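Local coordinates for protein methyltransferase (PDB 1IXK) that probably binds RNA and transfers a methyl group from S-adenosyl-L-methionine to carbon 5 of cytidine in tRNA, at residues I241-C247 / G306-I312. Residues are numbered along the deposited sequence.
Sequences ILVYSTC and GFFIAKI
Apolar side chains pack on both faces of the two-stranded pairing between 241-247 and 306-312. On one face the rings of Tyr244 and Phe308, both chi1 t, meet with Tyr244 CD1 at the edge of the Phe308 ring, 3.9 Å from CE2; further along, Leu242 CD2 lies 4.4 Å from Ile312 CD1, and helix 215-235 packs over Leu242 and Ile312. The other face carries Val243, Ser245, Ile309 and Lys311: Val243 CG1 touches Ile309 CD1 at 3.8 Å, beneath helix 105-114, while Ser245 lies beside Asp194 and near Lys132, so this end borders the predicted S-adenosyl-L-methionine site. Both strands are extended (phi -109 to -148°, psi 116 to 169°) and run antiparallel, their axes 4.7 Å apart at closest and inclined at 168°. Leu242–Ile312, Tyr244–Ala310 and Thr246–Phe308 are hydrogen-bonded pairs, each joined by two reciprocal backbone N–O bonds of 2.8–3.1 Å; their near-linear geometry (156–168°) marks a regular pairing without a bulge. Val243–Lys311 and Ser245–Ile309 are the intervening non-hydrogen-bonded pairs, with CA–CA distances of 4.6 and 4.3 Å. At the polar margin, Tyr244 OH hydrogen-bonds with Glu253 O, Thr246 OG1 with Asn254 OD1, and NZ of the extended Lys311 with Ala113 O. Beyond the paired strands, Cys247 leaves the strand conformation (psi 43°), sets SG 4.2 Å from Phe307 CD1 and forms a disulfide with Cys197. Strand 307-314 is inserted antiparallel between 240-246 and 267-270, as the last strand is in the Rossmann-like class I methyltransferase sheet, and strand 240-246 runs directly into Cys247, the predicted nucleophile of this RsmB/NOP-family enzyme.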
ATOM      1  N   ILE A 241      16.162   4.083   1.613  1.00  8.00           N
ATOM      2  CA  ILE A 241      14.766   4.429   1.860  1.00  8.00           C
ATOM      3  C   ILE A 241      13.865   3.211   2.023  1.00  8.83           C
ATOM      4  O   ILE A 241      13.989   2.227   1.285  1.00  8.71           O
ATOM      5  CB  ILE A 241      14.188   5.265   0.688  1.00 11.42           C
ATOM      6  CG1 ILE A 241      15.095   6.463   0.393  1.00 13.67           C
ATOM      7  CG2 ILE A 241      12.754   5.713   1.014  1.00 10.20           C
ATOM      8  CD1 ILE A 241      15.176   7.474   1.506  1.00 13.62           C
ATOM      9  N   LEU A 242      12.957   3.281   2.990  1.00  8.70           N
ATOM     10  CA  LEU A 242      11.994   2.210   3.207  1.00  9.72           C
ATOM     11  C   LEU A 242      10.620   2.856   3.260  1.00 10.30           C
ATOM     12  O   LEU A 242      10.428   3.871   3.936  1.00 10.98           O
ATOM     13  CB  LEU A 242      12.267   1.461   4.520  1.00  8.00           C
ATOM     14  CG  LEU A 242      11.328   0.273   4.813  1.00  9.80           C
ATOM     15  CD1 LEU A 242      12.057  -0.770   5.648  1.00 11.21           C
ATOM     16  CD2 LEU A 242      10.061   0.748   5.515  1.00  8.64           C
ATOM     17  N   VAL A 243       9.672   2.300   2.517  1.00  8.49           N
ATOM     18  CA  VAL A 243       8.322   2.830   2.541  1.00  8.62           C
ATOM     19  C   VAL A 243       7.472   1.798   3.254  1.00  8.91           C
ATOM     20  O   VAL A 243       7.473   0.618   2.902  1.00 11.11           O
ATOM     21  CB  VAL A 243       7.775   3.108   1.121  1.00  8.84           C
ATOM     22  CG1 VAL A 243       6.263   3.311   1.178  1.00  8.44           C
ATOM     23  CG2 VAL A 243       8.435   4.359   0.564  1.00  8.57           C
ATOM     24  N   TYR A 244       6.782   2.266   4.283  1.00  8.00           N
ATOM     25  CA  TYR A 244       5.928   1.452   5.127  1.00  9.72           C
ATOM     26  C   TYR A 244       4.477   1.807   4.867  1.00 10.82           C
ATOM     27  O   TYR A 244       4.106   2.977   4.899  1.00 10.66           O
ATOM     28  CB  TYR A 244       6.286   1.733   6.589  1.00  9.79           C
ATOM     29  CG  TYR A 244       5.423   1.041   7.621  1.00  9.82           C
ATOM     30  CD1 TYR A 244       4.181   1.557   7.990  1.00  8.69           C
ATOM     31  CD2 TYR A 244       5.873  -0.111   8.256  1.00 12.28           C
ATOM     32  CE1 TYR A 244       3.408   0.942   8.979  1.00 10.21           C
ATOM     33  CE2 TYR A 244       5.111  -0.739   9.241  1.00 14.03           C
ATOM     34  CZ  TYR A 244       3.887  -0.207   9.600  1.00 13.92           C
ATOM     35  OH  TYR A 244       3.162  -0.818  10.596  1.00 15.87           O
ATOM     36  N   SER A 245       3.648   0.802   4.605  1.00 10.12           N
ATOM     37  CA  SER A 245       2.244   1.073   4.353  1.00 10.04           C
ATOM     38  C   SER A 245       1.350  -0.047   4.849  1.00 11.55           C
ATOM     39  O   SER A 245       1.776  -1.204   4.938  1.00 11.23           O
ATOM     40  CB  SER A 245       2.002   1.291   2.852  1.00 10.38           C
ATOM     41  OG  SER A 245       2.272   0.118   2.098  1.00 12.13           O
ATOM     42  N   THR A 246       0.114   0.306   5.182  1.00 11.95           N
ATOM     43  CA  THR A 246      -0.871  -0.670   5.642  1.00 13.33           C
ATOM     44  C   THR A 246      -2.243  -0.220   5.150  1.00 15.74           C
ATOM     45  O   THR A 246      -2.408   0.905   4.681  1.00 15.62           O
ATOM     46  CB  THR A 246      -0.993  -0.727   7.175  1.00 12.82           C
ATOM     47  OG1 THR A 246      -1.800   0.374   7.611  1.00 13.99           O
ATOM     48  CG2 THR A 246       0.373  -0.659   7.849  1.00 12.86           C
ATOM     49  N   CYS A 247      -3.224  -1.107   5.279  1.00 15.38           N
ATOM     50  CA  CYS A 247      -4.596  -0.793   4.912  1.00 19.74           C
ATOM     51  C   CYS A 247      -5.420  -0.868   6.183  1.00 18.88           C
ATOM     52  O   CYS A 247      -6.525  -1.406   6.201  1.00 18.81           O
ATOM     53  CB  CYS A 247      -5.121  -1.780   3.878  1.00 23.05           C
ATOM     54  SG  CYS A 247      -4.702  -1.298   2.174  1.00 32.30           S
ATOM     55  N   GLY A 306      -9.132   2.291   3.937  1.00 23.54           N
ATOM     56  CA  GLY A 306      -8.385   3.081   4.904  1.00 21.44           C
ATOM     57  C   GLY A 306      -6.937   2.757   4.583  1.00 18.87           C
ATOM     58  O   GLY A 306      -6.597   1.589   4.429  1.00 18.69           O
ATOM     59  N   PHE A 307      -6.082   3.770   4.499  1.00 17.53           N
ATOM     60  CA  PHE A 307      -4.688   3.555   4.114  1.00 14.02           C
ATOM     61  C   PHE A 307      -3.725   4.437   4.923  1.00 12.50           C
ATOM     62  O   PHE A 307      -4.081   5.534   5.333  1.00 11.92           O
ATOM     63  CB  PHE A 307      -4.584   3.881   2.617  1.00 15.67           C
ATOM     64  CG  PHE A 307      -3.230   3.667   2.019  1.00 17.05           C
ATOM     65  CD1 PHE A 307      -2.810   2.397   1.641  1.00 18.52           C
ATOM     66  CD2 PHE A 307      -2.387   4.752   1.786  1.00 17.58           C
ATOM     67  CE1 PHE A 307      -1.572   2.210   1.023  1.00 18.04           C
ATOM     68  CE2 PHE A 307      -1.154   4.576   1.173  1.00 19.11           C
ATOM     69  CZ  PHE A 307      -0.743   3.300   0.792  1.00 19.30           C
ATOM     70  N   PHE A 308      -2.512   3.942   5.144  1.00 10.85           N
ATOM     71  CA  PHE A 308      -1.485   4.679   5.887  1.00 10.33           C
ATOM     72  C   PHE A 308      -0.161   4.441   5.190  1.00  9.44           C
ATOM     73  O   PHE A 308       0.143   3.317   4.792  1.00  8.19           O
ATOM     74  CB  PHE A 308      -1.377   4.158   7.326  1.00  9.87           C
ATOM     75  CG  PHE A 308      -0.238   4.756   8.108  1.00 10.87           C
ATOM     76  CD1 PHE A 308      -0.360   6.015   8.692  1.00 12.17           C
ATOM     77  CD2 PHE A 308       0.959   4.053   8.272  1.00 10.29           C
ATOM     78  CE1 PHE A 308       0.690   6.567   9.432  1.00 10.19           C
ATOM     79  CE2 PHE A 308       2.018   4.598   9.010  1.00 11.67           C
ATOM     80  CZ  PHE A 308       1.878   5.860   9.591  1.00  9.24           C
ATOM     81  N   ILE A 309       0.637   5.491   5.047  1.00  8.00           N
ATOM     82  CA  ILE A 309       1.925   5.339   4.399  1.00  8.00           C
ATOM     83  C   ILE A 309       2.951   6.297   4.984  1.00  8.38           C
ATOM     84  O   ILE A 309       2.636   7.450   5.268  1.00  8.00           O
ATOM     85  CB  ILE A 309       1.826   5.594   2.871  1.00  8.00           C
ATOM     86  CG1 ILE A 309       3.205   5.400   2.228  1.00  8.34           C
ATOM     87  CG2 ILE A 309       1.299   7.002   2.608  1.00 10.05           C
ATOM     88  CD1 ILE A 309       3.191   5.448   0.698  1.00 11.69           C
ATOM     89  N   ALA A 310       4.176   5.807   5.153  1.00  9.41           N
ATOM     90  CA  ALA A 310       5.266   6.618   5.685  1.00  8.62           C
ATOM     91  C   ALA A 310       6.535   6.338   4.897  1.00  9.64           C
ATOM     92  O   ALA A 310       6.808   5.194   4.530  1.00 11.14           O
ATOM     93  CB  ALA A 310       5.491   6.309   7.157  1.00  8.89           C
ATOM     94  N   LYS A 311       7.314   7.387   4.639  1.00  9.32           N
ATOM     95  CA  LYS A 311       8.558   7.240   3.896  1.00  9.82           C
ATOM     96  C   LYS A 311       9.712   7.470   4.864  1.00 11.69           C
ATOM     97  O   LYS A 311       9.894   8.569   5.395  1.00  9.82           O
ATOM     98  CB  LYS A 311       8.605   8.247   2.746  1.00  8.63           C
ATOM     99  CG  LYS A 311       9.807   8.088   1.841  1.00 10.94           C
ATOM    100  CD  LYS A 311       9.588   8.860   0.548  1.00 14.28           C
ATOM    101  CE  LYS A 311      10.783   8.746  -0.371  1.00 15.10           C
ATOM    102  NZ  LYS A 311      10.436   9.187  -1.755  1.00 17.91           N
ATOM    103  N   ILE A 312      10.496   6.424   5.074  1.00 12.19           N
ATOM    104  CA  ILE A 312      11.604   6.461   6.021  1.00 11.63           C
ATOM    105  C   ILE A 312      12.995   6.459   5.389  1.00 11.38           C
ATOM    106  O   ILE A 312      13.275   5.661   4.498  1.00 12.15           O
ATOM    107  CB  ILE A 312      11.502   5.238   6.969  1.00 12.11           C
ATOM    108  CG1 ILE A 312      10.133   5.233   7.652  1.00 14.20           C
ATOM    109  CG2 ILE A 312      12.629   5.254   7.981  1.00 15.16           C
ATOM    110  CD1 ILE A 312       9.849   3.972   8.470  1.00 13.64           C
TER